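Local structure of hypothetical protein PH1789 (Pyrococcus horikoshii, 1WR2) at residues A[21-26]-A[62-67]; A[30-35]-A[198-203]; A[158-163]-A[189-194]. The protein is of unknown function but belongs to the ATP-grasp family, a fold of two alpha-beta lobes, each built on an antiparallel sheet. One frame throughout, in Å; residues are numbered along the deposited sequence.

Contact 1 of 3, residues A[21-26]-A[62-67]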
loop_
_atom_site.group_PDB
_atom_site.type_symbol
_atom_site.label_atom_id
_atom_site.label_comp_id
_atom_site.label_asym_id
_atom_site.label_seq_id
_atom_site.Cartn_x
_atom_site.Cartn_y
_atom_site.Cartn_z
ATOM N N VAL A 21 -3.547 -7.661 6.056
ATOM C CA VAL A 21 -4.547 -6.976 5.239
ATOM C C VAL A 21 -4.113 -5.520 5.099
ATOM O O VAL A 21 -3.269 -5.048 5.850
ATOM C CB VAL A 21 -5.969 -7.068 5.862
ATOM C CG1 VAL A 21 -6.424 -8.530 5.886
ATOM C CG2 VAL A 21 -5.968 -6.493 7.257
ATOM N N GLU A 22 -4.682 -4.814 4.135
ATOM C CA GLU A 22 -4.294 -3.435 3.869
ATOM C C GLU A 22 -4.156 -2.519 5.081
ATOM O O GLU A 22 -3.154 -1.823 5.207
ATOM C CB GLU A 22 -5.259 -2.798 2.865
ATOM C CG GLU A 22 -4.824 -1.426 2.373
ATOM C CD GLU A 22 -5.762 -0.861 1.318
ATOM O OE1 GLU A 22 -6.599 -1.624 0.781
ATOM O OE2 GLU A 22 -5.654 0.344 1.020
ATOM N N TYR A 23 -5.136 -2.519 5.983
ATOM C CA TYR A 23 -5.041 -1.618 7.123
ATOM C C TYR A 23 -3.927 -1.998 8.077
ATOM O O TYR A 23 -3.323 -1.121 8.687
ATOM C CB TYR A 23 -6.392 -1.496 7.859
ATOM C CG TYR A 23 -6.737 -2.622 8.805
ATOM C CD1 TYR A 23 -6.154 -2.707 10.070
ATOM C CD2 TYR A 23 -7.650 -3.606 8.436
ATOM C CE1 TYR A 23 -6.476 -3.755 10.945
ATOM C CE2 TYR A 23 -7.977 -4.653 9.296
ATOM C CZ TYR A 23 -7.387 -4.722 10.545
ATOM O OH TYR A 23 -7.700 -5.765 11.377
ATOM N N GLU A 24 -3.628 -3.293 8.193
ATOM C CA GLU A 24 -2.556 -3.744 9.095
ATOM C C GLU A 24 -1.199 -3.380 8.510
ATOM O O GLU A 24 -0.293 -2.968 9.229
ATOM C CB GLU A 24 -2.610 -5.260 9.301
ATOM C CG GLU A 24 -3.906 -5.753 9.901
ATOM C CD GLU A 24 -4.021 -7.264 9.868
ATOM O OE1 GLU A 24 -3.601 -7.866 8.858
ATOM O OE2 GLU A 24 -4.542 -7.842 10.843
ATOM N N ALA A 25 -1.058 -3.564 7.201
ATOM C CA ALA A 25 0.186 -3.229 6.511
ATOM C C ALA A 25 0.455 -1.734 6.685
ATOM O O ALA A 25 1.556 -1.328 7.068
ATOM C CB ALA A 25 0.068 -3.570 5.026
ATOM N N LYS A 26 -0.557 -0.916 6.418
ATOM C CA LYS A 26 -0.407 0.530 6.534
ATOM C C LYS A 26 -0.044 1.014 7.933
ATOM O O LYS A 26 0.608 2.047 8.083
ATOM C CB LYS A 26 -1.660 1.226 6.020
ATOM C CG LYS A 26 -1.761 1.160 4.506
ATOM C CD LYS A 26 -3.069 1.733 4.019
ATOM C CE LYS A 26 -3.119 1.800 2.504
ATOM N NZ LYS A 26 -4.456 2.311 2.066
ATOM N N LYS A 62 -13.265 -0.503 0.884
ATOM C CA LYS A 62 -12.417 -1.655 0.592
ATOM C C LYS A 62 -12.621 -2.712 1.663
ATOM O O LYS A 62 -12.258 -2.503 2.819
ATOM C CB LYS A 62 -10.943 -1.254 0.587
ATOM C CG LYS A 62 -10.565 -0.143 -0.378
ATOM C CD LYS A 62 -9.064 0.083 -0.295
ATOM C CE LYS A 62 -8.580 1.165 -1.227
ATOM N NZ LYS A 62 -7.086 1.262 -1.206
ATOM N N LEU A 63 -13.185 -3.854 1.282
ATOM C CA LEU A 63 -13.424 -4.914 2.248
ATOM C C LEU A 63 -12.118 -5.527 2.719
ATOM O O LEU A 63 -11.245 -5.872 1.909
ATOM C CB LEU A 63 -14.320 -6.001 1.647
ATOM C CG LEU A 63 -14.732 -7.111 2.610
ATOM C CD1 LEU A 63 -16.121 -7.603 2.255
ATOM C CD2 LEU A 63 -13.712 -8.234 2.564
ATOM N N MET A 64 -11.990 -5.665 4.033
ATOM C CA MET A 64 -10.790 -6.239 4.632
ATOM C C MET A 64 -11.041 -7.687 5.027
ATOM O O MET A 64 -11.952 -7.980 5.794
ATOM C CB MET A 64 -10.382 -5.430 5.865
ATOM C CG MET A 64 -9.947 -3.997 5.559
ATOM S SD MET A 64 -8.379 -3.918 4.646
ATOM C CE MET A 64 -8.930 -3.651 2.968
ATOM N N SER A 65 -10.228 -8.589 4.488
ATOM C CA SER A 65 -10.341 -10.012 4.777
ATOM C C SER A 65 -9.025 -10.706 4.464
ATOM O O SER A 65 -8.478 -10.550 3.371
ATOM C CB SER A 65 -11.442 -10.660 3.934
ATOM O OG SER A 65 -11.451 -12.064 4.135
ATOM N N PRO A 66 -8.501 -11.489 5.416
ATOM C CA PRO A 66 -7.241 -12.206 5.214
ATOM C C PRO A 66 -7.354 -13.185 4.048
ATOM O O PRO A 66 -6.347 -13.590 3.473
ATOM C CB PRO A 66 -7.035 -12.930 6.541
ATOM C CG PRO A 66 -7.806 -12.089 7.532
ATOM C CD PRO A 66 -9.045 -11.746 6.760
ATOM N N GLN A 67 -8.583 -13.565 3.705
ATOM C CA GLN A 67 -8.813 -14.510 2.609
ATOM C C GLN A 67 -8.964 -13.823 1.262
ATOM O O GLN A 67 -8.942 -14.478 0.219
ATOM C CB GLN A 67 -10.070 -15.350 2.860
ATOM C CG GLN A 67 -9.961 -16.341 3.993
ATOM C CD GLN A 67 -9.736 -15.668 5.330
ATOM O OE1 GLN A 67 -10.475 -14.762 5.714
ATOM N NE2 GLN A 67 -8.709 -16.114 6.051
#
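Glu22 and Lys62 meet in a salt bridge between the first turn of helix 22-30 and the C-terminal half of strand 59-64, part of the four-stranded antiparallel sheet of this ATP-grasp fold. The two side chains cross at about a right angle. Lys62 NZ lies 2.8 Å from Glu22 OE2, on the syn lone pair of that oxygen. The anti lone pair of the same atom takes Lys26 NZ, one helical turn further on, in a second salt bridge, so a single carboxylate oxygen joins two ammonium groups, Lys26 NZ and Lys62 NZ standing 4.3 Å apart. The buried carboxylate probably offsets their mutual repulsion. Glu22 CG is anti to the backbone N (chi1 -172°), and the extended chain beyond it carries the carboxylate to Lys62.

Next to this network the contact turns apolar. The bend at chi2 (-68°) sets Met64 SD 3.8 Å from Glu22 CB, while Met64 CG lies at the edge of the Tyr23 ring, in its plane, 3.7 Å from Tyr23 CD2. The sulfur also lies at the ring's edge, a Met-aromatic contact. Val21 CG1 packs on the chain at Ser65 and Pro66, 3.6 Å from Pro66 N.

Further partners surround these groups. Lys71 pairs with Glu22 OE1, Glu39 with Lys26 NZ, and Leu41 of strand 40-42 touches both Tyr23 and Met64. Ser65 OG, which bonds to Glu106 O, accepts from Gln67 N in an ST turn just past the strand. Val21 is the N-cap residue, and its own N-H points to Glu24, at a nearly straight 164°; Glu24 OE1 receives it on its anti side, 2.8 Å from Val21 N.

Contact 2 of 3, residues A[30-35]-A[198-203]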
loop_
_atom_site.group_PDB
_atom_site.type_symbol
_atom_site.label_atom_id
_atom_site.label_comp_id
_atom_site.label_asym_id
_atom_site.label_seq_id
_atom_site.Cartn_x
_atom_site.Cartn_y
_atom_site.Cartn_z
ATOM N N LYS A 30 2.934 3.490 8.538
ATOM C CA LYS A 30 2.833 4.738 9.287
ATOM C C LYS A 30 3.821 4.795 10.452
ATOM O O LYS A 30 4.367 5.856 10.758
ATOM C CB LYS A 30 1.405 4.935 9.816
ATOM C CG LYS A 30 0.392 5.296 8.737
ATOM C CD LYS A 30 -0.977 5.643 9.318
ATOM C CE LYS A 30 -1.629 4.447 9.983
ATOM N NZ LYS A 30 -2.997 4.786 10.456
ATOM N N ALA A 31 4.049 3.654 11.095
ATOM C CA ALA A 31 4.961 3.576 12.228
ATOM C C ALA A 31 6.363 4.026 11.834
ATOM O O ALA A 31 7.191 4.335 12.697
ATOM C CB ALA A 31 5.001 2.150 12.768
ATOM N N TYR A 32 6.626 4.058 10.526
ATOM C CA TYR A 32 7.925 4.478 10.017
ATOM C C TYR A 32 7.840 5.809 9.274
ATOM O O TYR A 32 8.738 6.182 8.520
ATOM C CB TYR A 32 8.518 3.377 9.129
ATOM C CG TYR A 32 9.238 2.309 9.926
ATOM C CD1 TYR A 32 10.613 2.382 10.137
ATOM C CD2 TYR A 32 8.539 1.258 10.518
ATOM C CE1 TYR A 32 11.274 1.434 10.923
ATOM C CE2 TYR A 32 9.190 0.308 11.305
ATOM C CZ TYR A 32 10.559 0.407 11.500
ATOM O OH TYR A 32 11.213 -0.527 12.268
ATOM N N GLY A 33 6.739 6.519 9.487
ATOM C CA GLY A 33 6.570 7.826 8.879
ATOM C C GLY A 33 6.290 7.916 7.395
ATOM O O GLY A 33 6.360 9.006 6.834
ATOM N N LEU A 34 5.983 6.792 6.755
ATOM C CA LEU A 34 5.672 6.779 5.327
ATOM C C LEU A 34 4.360 7.522 5.088
ATOM O O LEU A 34 3.492 7.540 5.952
ATOM C CB LEU A 34 5.571 5.332 4.830
ATOM C CG LEU A 34 6.935 4.675 4.607
ATOM C CD1 LEU A 34 6.818 3.161 4.591
ATOM C CD2 LEU A 34 7.499 5.202 3.284
ATOM N N PRO A 35 4.196 8.134 3.902
ATOM C CA PRO A 35 2.982 8.886 3.572
ATOM C C PRO A 35 1.709 8.087 3.317
ATOM O O PRO A 35 1.388 7.769 2.177
ATOM C CB PRO A 35 3.400 9.682 2.348
ATOM C CG PRO A 35 4.284 8.701 1.637
ATOM C CD PRO A 35 5.146 8.166 2.775
ATOM N N SER A 198 13.498 1.038 3.354
ATOM C CA SER A 198 14.762 0.354 3.600
ATOM C C SER A 198 14.979 0.184 5.104
ATOM O O SER A 198 15.375 -0.881 5.567
ATOM C CB SER A 198 15.914 1.168 2.988
ATOM O OG SER A 198 17.174 0.569 3.221
ATOM N N LYS A 199 14.709 1.249 5.854
ATOM C CA LYS A 199 14.861 1.258 7.310
ATOM C C LYS A 199 13.884 0.270 7.938
ATOM O O LYS A 199 14.259 -0.568 8.765
ATOM C CB LYS A 199 14.601 2.678 7.835
ATOM C CG LYS A 199 14.468 2.801 9.348
ATOM C CD LYS A 199 15.694 2.266 10.079
ATOM C CE LYS A 199 15.536 2.415 11.589
ATOM N NZ LYS A 199 16.647 1.763 12.329
ATOM N N LEU A 200 12.629 0.374 7.524
ATOM C CA LEU A 200 11.567 -0.496 8.008
ATOM C C LEU A 200 11.925 -1.968 7.791
ATOM O O LEU A 200 11.822 -2.785 8.709
ATOM C CB LEU A 200 10.260 -0.145 7.272
ATOM C CG LEU A 200 8.923 -0.821 7.600
ATOM C CD1 LEU A 200 7.816 -0.018 6.955
ATOM C CD2 LEU A 200 8.887 -2.255 7.102
ATOM N N VAL A 201 12.361 -2.299 6.579
ATOM C CA VAL A 201 12.721 -3.676 6.248
ATOM C C VAL A 201 13.971 -4.157 6.988
ATOM O O VAL A 201 14.026 -5.302 7.449
ATOM C CB VAL A 201 12.933 -3.833 4.729
ATOM C CG1 VAL A 201 13.317 -5.272 4.389
ATOM C CG2 VAL A 201 11.654 -3.431 3.999
ATOM N N ASP A 202 14.971 -3.290 7.095
ATOM C CA ASP A 202 16.200 -3.656 7.790
ATOM C C ASP A 202 15.854 -3.968 9.255
ATOM O O ASP A 202 16.267 -4.988 9.801
ATOM C CB ASP A 202 17.209 -2.507 7.676
ATOM C CG ASP A 202 18.613 -2.901 8.122
ATOM O OD1 ASP A 202 19.043 -4.033 7.837
ATOM O OD2 ASP A 202 19.295 -2.060 8.741
ATOM N N ASP A 203 15.065 -3.099 9.877
ATOM C CA ASP A 203 14.645 -3.290 11.263
ATOM C C ASP A 203 13.869 -4.578 11.462
ATOM O O ASP A 203 14.110 -5.328 12.413
ATOM C CB ASP A 203 13.749 -2.140 11.705
ATOM C CG ASP A 203 14.526 -0.946 12.163
ATOM O OD1 ASP A 203 15.749 -0.900 11.914
ATOM O OD2 ASP A 203 13.908 -0.052 12.766
#
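Tyr32 lies against the last turn of helix 187-203, and its side chain can be followed outward from CB to the hydroxyl, over Leu200 to Asp203. Tyr32 CB comes within 4.1 Å of Leu200 CD1. Tyr32 CG, anti to the carbonyl carbon and beside the backbone N (chi1 -84°), starts the ring against Leu200 CB. In the ring, Tyr32 CD2 meets Leu200 CG at 3.6 Å. Leu200 CA stands over one face, 3.7 Å from the Tyr32 ring centroid and 18° off the normal, a CH-pi contact offset toward the rim. Tyr32 CE1, 3.5 Å from Leu200 CA, has Lys199 CG at the ring's edge. At the tip, Tyr32 OH donates to Asp203 OD2 at 2.8 Å, on its anti side, with ring and carboxylate planes 65° apart. Asp203 OD1 uses its syn lone pair for Lys199 NZ, also at 2.8 Å, so the carboxylate is gripped at both oxygens.

Leu34 CD1 meets Leu200 CD1, and Leu200 also packs on Leu29 and Met211. The arrangement is a type I beta turn, Lys30 to Gly33, at the end of helix 22-30, packed through one tyrosine on the C-terminal turn of helix 187-203 in the ATP-grasp fold.

Contact 3 of 3, residues A[158-163]-A[189-194]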
loop_
_atom_site.group_PDB
_atom_site.type_symbol
_atom_site.label_atom_id
_atom_site.label_comp_id
_atom_site.label_asym_id
_atom_site.label_seq_id
_atom_site.Cartn_x
_atom_site.Cartn_y
_atom_site.Cartn_z
ATOM N N ILE A 158 19.806 0.489 2.004
ATOM C CA ILE A 158 20.359 1.301 0.929
ATOM C C ILE A 158 20.730 2.673 1.477
ATOM O O ILE A 158 20.222 3.096 2.515
ATOM C CB ILE A 158 19.339 1.503 -0.215
ATOM C CG1 ILE A 158 18.116 2.264 0.310
ATOM C CG2 ILE A 158 18.923 0.152 -0.792
ATOM C CD1 ILE A 158 17.065 2.564 -0.744
ATOM N N THR A 159 21.622 3.362 0.774
ATOM C CA THR A 159 22.031 4.698 1.170
ATOM C C THR A 159 21.257 5.659 0.288
ATOM O O THR A 159 20.588 5.233 -0.659
ATOM C CB THR A 159 23.542 4.898 0.956
ATOM O OG1 THR A 159 23.874 4.587 -0.401
ATOM C CG2 THR A 159 24.332 3.981 1.885
ATOM N N GLU A 160 21.323 6.950 0.595
ATOM C CA GLU A 160 20.609 7.921 -0.218
ATOM C C GLU A 160 21.157 7.882 -1.635
ATOM O O GLU A 160 20.428 8.130 -2.597
ATOM C CB GLU A 160 20.748 9.334 0.349
ATOM C CG GLU A 160 20.053 10.359 -0.529
ATOM C CD GLU A 160 20.103 11.756 0.033
ATOM O OE1 GLU A 160 19.601 12.676 -0.645
ATOM O OE2 GLU A 160 20.636 11.936 1.149
ATOM N N LYS A 161 22.445 7.579 -1.761
ATOM C CA LYS A 161 23.077 7.487 -3.077
ATOM C C LYS A 161 22.393 6.374 -3.865
ATOM O O LYS A 161 22.050 6.552 -5.039
ATOM C CB LYS A 161 24.570 7.178 -2.940
ATOM C CG LYS A 161 25.246 6.789 -4.252
ATOM C CD LYS A 161 26.703 6.395 -4.039
ATOM C CE LYS A 161 27.505 7.549 -3.451
ATOM N NZ LYS A 161 27.509 8.735 -4.357
ATOM N N ASP A 162 22.205 5.225 -3.216
ATOM C CA ASP A 162 21.539 4.087 -3.848
ATOM C C ASP A 162 20.152 4.505 -4.333
ATOM O O ASP A 162 19.768 4.237 -5.480
ATOM C CB ASP A 162 21.370 2.929 -2.861
ATOM C CG ASP A 162 22.681 2.263 -2.496
ATOM O OD1 ASP A 162 23.605 2.242 -3.337
ATOM O OD2 ASP A 162 22.772 1.737 -1.366
ATOM N N ALA A 163 19.412 5.167 -3.445
ATOM C CA ALA A 163 18.054 5.624 -3.732
ATOM C C ALA A 163 17.947 6.554 -4.932
ATOM O O ALA A 163 17.121 6.337 -5.817
ATOM C CB ALA A 163 17.469 6.306 -2.502
ATOM N N ALA A 189 10.796 13.139 -2.735
ATOM C CA ALA A 189 9.756 12.441 -2.001
ATOM C C ALA A 189 9.938 10.942 -2.235
ATOM O O ALA A 189 9.793 10.132 -1.322
ATOM C CB ALA A 189 8.383 12.893 -2.484
ATOM N N ILE A 190 10.269 10.571 -3.464
ATOM C CA ILE A 190 10.477 9.160 -3.758
ATOM C C ILE A 190 11.693 8.667 -2.993
ATOM O O ILE A 190 11.671 7.591 -2.407
ATOM C CB ILE A 190 10.699 8.921 -5.249
ATOM C CG1 ILE A 190 9.503 9.455 -6.038
ATOM C CG2 ILE A 190 10.882 7.428 -5.500
ATOM C CD1 ILE A 190 9.662 9.372 -7.531
ATOM N N VAL A 191 12.758 9.461 -3.000
ATOM C CA VAL A 191 13.975 9.090 -2.293
ATOM C C VAL A 191 13.688 8.858 -0.814
ATOM O O VAL A 191 14.213 7.925 -0.206
ATOM C CB VAL A 191 15.047 10.193 -2.430
ATOM C CG1 VAL A 191 16.204 9.916 -1.493
ATOM C CG2 VAL A 191 15.531 10.263 -3.869
ATOM N N ASP A 192 12.852 9.712 -0.234
ATOM C CA ASP A 192 12.505 9.582 1.173
ATOM C C ASP A 192 11.736 8.278 1.430
ATOM O O ASP A 192 11.978 7.599 2.432
ATOM C CB ASP A 192 11.679 10.789 1.631
ATOM C CG ASP A 192 11.451 10.804 3.137
ATOM O OD1 ASP A 192 12.448 10.806 3.894
ATOM O OD2 ASP A 192 10.277 10.815 3.560
ATOM N N MET A 193 10.825 7.919 0.527
ATOM C CA MET A 193 10.067 6.679 0.701
ATOM C C MET A 193 10.968 5.460 0.633
ATOM O O MET A 193 10.849 4.546 1.442
ATOM C CB MET A 193 8.980 6.545 -0.352
ATOM C CG MET A 193 7.702 7.271 -0.004
ATOM S SD MET A 193 6.384 6.817 -1.144
ATOM C CE MET A 193 6.806 7.871 -2.538
ATOM N N LEU A 194 11.876 5.447 -0.334
ATOM C CA LEU A 194 12.795 4.326 -0.477
ATOM C C LEU A 194 13.647 4.138 0.782
ATOM O O LEU A 194 13.872 3.010 1.228
ATOM C CB LEU A 194 13.695 4.541 -1.704
ATOM C CG LEU A 194 13.081 4.295 -3.091
ATOM C CD1 LEU A 194 14.027 4.846 -4.170
ATOM C CD2 LEU A 194 12.829 2.785 -3.289
#
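Ala163 and Val191 bring two helices of the ATP-grasp fold together: the N-terminal turn of helix 160-168 and the N-terminal half of helix 187-203, with the two CA atoms 5.5 Å apart. Apolar contacts carry the join. Ala163 CB touches Val191 CG1 at 4.0 Å and Leu194 CD1 at 4.1 Å, so the small methyl meets branches from two successive turns of the partner helix. Val191 CG1, anti to its backbone N (chi1 170°), also meets the aliphatic CG of Glu160, whose extended side chain crosses the valine at about a right angle. The carboxylate of Glu160 turns to Arg164 in a salt bridge. Just before the helix, Ile158 reaches across Leu194, again at about a right angle, Ile158 CD1 lying 4.0 Å from Leu194 CB.

Contacts of carbon with backbone oxygen add to the packing. Ile158 CD1 approaches Leu194 O, and Leu194 CD1 lies 3.8 Å from Ala163 O. Ile167 extends the apolar surface on the helix 160-168 side, and Ile136 of strand 133-140 touches both Ile158 and Leu194.

Within 158-163, Thr159 and Asp162 form a capping box: Thr159 N gives a bond to Asp162 OD2 at 2.9 Å, arriving from above the carboxylate plane, 37° out of it. The return bond from Asp162 N to Thr159 OG1 is weak. The capping box probably helps to define the start of helix 160-168. One turn beyond Leu194, Ser198 OG bonds Ile158 N as a polar tie, but between 158-163 and 189-194 themselves cohesion rests on van der Waals contact among aliphatic groups.

How the contacts relate
From the N terminus, helix 22-30 enters contact 1, which closes a loop of 35 residues when strand 59-64 returns to it. The same helix runs straight on into the turn 30-35, where contact 2 opens; its loop spans 162 residues and closes only at the end of helix 187-203. Contacts 1 and 2 therefore cross. Contact 3 nests inside the loop of contact 2, and 158-163 meets an earlier part of that same helix. Contacts 2 and 3 touch, with Ser198 OG 2.9 Å from Ile158 N, probably hydrogen-bonded. Together they link the four-stranded sheet, through helix 22-30, to the helices beside the six-stranded sheet; the centres of contacts 1 and 3 lie about 27 Å apart.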